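Side-chain contact in transcriptional regulatory protein (Chlamydia trachomatis, PDB 3Q7R), which probably acts as a global activator of transcription that binds a repeated DNA element, including one in its own promoter: residues D23-F26 with Q27-L31. Numbering follows the deposited sequence.
Sequences DLFF and QTKEL
Thr28 sits one helical turn beyond Leu24 and illustrates how a buried hydroxyl can be satisfied inside its own helix. Its OG1 donates to Leu24 O at 2.8 Å, while Thr28 N donates to the same oxygen at 2.9 Å. The two donors come in from opposite faces of the carbonyl plane; the oxygen thus accepts two bonds, and the threonine torsion (chi1 -61°, OG1 anti to its own carbonyl carbon) turns the hydroxyl back toward the preceding turn. The backbone adds the regular i to i+4 bonds from Gln27 N to Asp23 O, Lys29 N to Phe25 O and, longer, Glu30 N to Phe26 O.

Van der Waals contacts follow the same spacing. Leu24 and Thr28 run side by side, and the Leu24 CD1 methyl lies against the hydroxyl, 3.6 Å from Thr28 OG1. Lys29, likewise one turn beyond its partner, lays its aliphatic stem beside the Phe25 ring, CD meeting CZ at 3.8 Å in an oblique approach, before the chain bends at chi4 and carries the amine off. The extended Gln27 leans back over the first turn, its CG 3.2 Å from Asp23 O and its NE2 4.0 Å from Asp23 CB.

Phe25 also packs on Cys39 and Ile41 of strand 37-42, whereas Thr28 touches Pro105 and Leu108 of helix 105-118. Helix 22-31, with Leu24, Phe25 and Thr28 buried, is the crossover helix linking parallel strands 13-18 and 37-42 in the beta-alpha-beta unit that opens the CheY-like receiver fold.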
loop_
_atom_site.group_PDB
_atom_site.type_symbol
_atom_site.label_atom_id
_atom_site.label_comp_id
_atom_site.label_asym_id
_atom_site.label_seq_id
_atom_site.Cartn_x
_atom_site.Cartn_y
_atom_site.Cartn_z
ATOM N N ASP A 23 5.909 13.096 -16.739
ATOM C CA ASP A 23 6.444 14.069 -15.768
ATOM C C ASP A 23 6.606 13.443 -14.389
ATOM O O ASP A 23 7.620 13.616 -13.741
ATOM C CB ASP A 23 5.579 15.342 -15.704
ATOM C CG ASP A 23 4.076 15.063 -15.552
ATOM O OD1 ASP A 23 3.587 13.897 -15.570
ATOM O OD2 ASP A 23 3.347 16.075 -15.405
ATOM N N LEU A 24 5.626 12.646 -13.965
ATOM C CA LEU A 24 5.753 11.877 -12.728
ATOM C C LEU A 24 7.010 10.970 -12.797
ATOM O O LEU A 24 7.764 10.867 -11.840
ATOM C CB LEU A 24 4.505 11.026 -12.455
ATOM C CG LEU A 24 4.566 10.104 -11.231
ATOM C CD1 LEU A 24 4.633 10.900 -9.899
ATOM C CD2 LEU A 24 3.331 9.167 -11.254
ATOM N N PHE A 25 7.199 10.286 -13.914
ATOM C CA PHE A 25 8.345 9.426 -14.093
ATOM C C PHE A 25 9.678 10.157 -13.935
ATOM O O PHE A 25 10.534 9.733 -13.115
ATOM C CB PHE A 25 8.320 8.778 -15.471
ATOM C CG PHE A 25 9.561 7.977 -15.773
ATOM C CD1 PHE A 25 9.874 6.827 -15.037
ATOM C CD2 PHE A 25 10.437 8.393 -16.784
ATOM C CE1 PHE A 25 11.014 6.091 -15.346
ATOM C CE2 PHE A 25 11.578 7.670 -17.081
ATOM C CZ PHE A 25 11.878 6.509 -16.353
ATOM N N PHE A 26 9.876 11.213 -14.731
ATOM C CA PHE A 26 11.181 11.895 -14.732
ATOM C C PHE A 26 11.426 12.535 -13.346
ATOM O O PHE A 26 12.537 12.453 -12.822
ATOM C CB PHE A 26 11.259 12.916 -15.880
ATOM C CG PHE A 26 11.402 12.281 -17.233
ATOM C CD1 PHE A 26 12.458 11.407 -17.486
ATOM C CD2 PHE A 26 10.473 12.519 -18.229
ATOM C CE1 PHE A 26 12.588 10.788 -18.722
ATOM C CE2 PHE A 26 10.604 11.904 -19.481
ATOM C CZ PHE A 26 11.647 11.042 -19.712
ATOM N N GLN A 27 10.381 13.095 -12.732
ATOM C CA GLN A 27 10.547 13.764 -11.449
ATOM C C GLN A 27 10.797 12.774 -10.320
ATOM O O GLN A 27 11.588 13.064 -9.405
ATOM C CB GLN A 27 9.349 14.652 -11.138
ATOM C CG GLN A 27 9.336 15.827 -12.116
ATOM C CD GLN A 27 8.185 16.752 -11.901
ATOM O OE1 GLN A 27 7.734 16.938 -10.777
ATOM N NE2 GLN A 27 7.700 17.354 -12.981
ATOM N N THR A 28 10.140 11.607 -10.380
ATOM C CA THR A 28 10.370 10.600 -9.368
ATOM C C THR A 28 11.764 10.019 -9.521
ATOM O O THR A 28 12.460 9.814 -8.550
ATOM C CB THR A 28 9.311 9.488 -9.446
ATOM O OG1 THR A 28 8.020 10.055 -9.211
ATOM C CG2 THR A 28 9.589 8.441 -8.356
ATOM N N LYS A 29 12.170 9.743 -10.748
ATOM C CA LYS A 29 13.471 9.122 -10.989
ATOM C C LYS A 29 14.596 10.002 -10.412
ATOM O O LYS A 29 15.542 9.489 -9.770
ATOM C CB LYS A 29 13.602 8.866 -12.487
ATOM C CG LYS A 29 14.919 8.387 -13.010
ATOM C CD LYS A 29 14.732 8.216 -14.531
ATOM C CE LYS A 29 15.836 7.382 -15.132
ATOM N NZ LYS A 29 17.069 8.162 -15.242
ATOM N N GLU A 30 14.501 11.325 -10.584
ATOM C CA GLU A 30 15.539 12.215 -10.080
ATOM C C GLU A 30 15.605 12.282 -8.555
ATOM O O GLU A 30 16.610 12.709 -8.004
ATOM C CB GLU A 30 15.406 13.607 -10.698
ATOM C CG GLU A 30 14.098 14.336 -10.494
ATOM C CD GLU A 30 14.023 15.609 -11.334
ATOM O OE1 GLU A 30 14.835 15.728 -12.282
ATOM O OE2 GLU A 30 13.163 16.483 -11.055
ATOM N N LEU A 31 14.543 11.872 -7.869
ATOM C CA LEU A 31 14.572 11.844 -6.405
ATOM C C LEU A 31 15.139 10.555 -5.840
ATOM O O LEU A 31 15.466 10.502 -4.648
ATOM C CB LEU A 31 13.164 12.061 -5.840
ATOM C CG LEU A 31 12.522 13.410 -6.207
ATOM C CD1 LEU A 31 11.074 13.488 -5.748
ATOM C CD2 LEU A 31 13.339 14.572 -5.603
#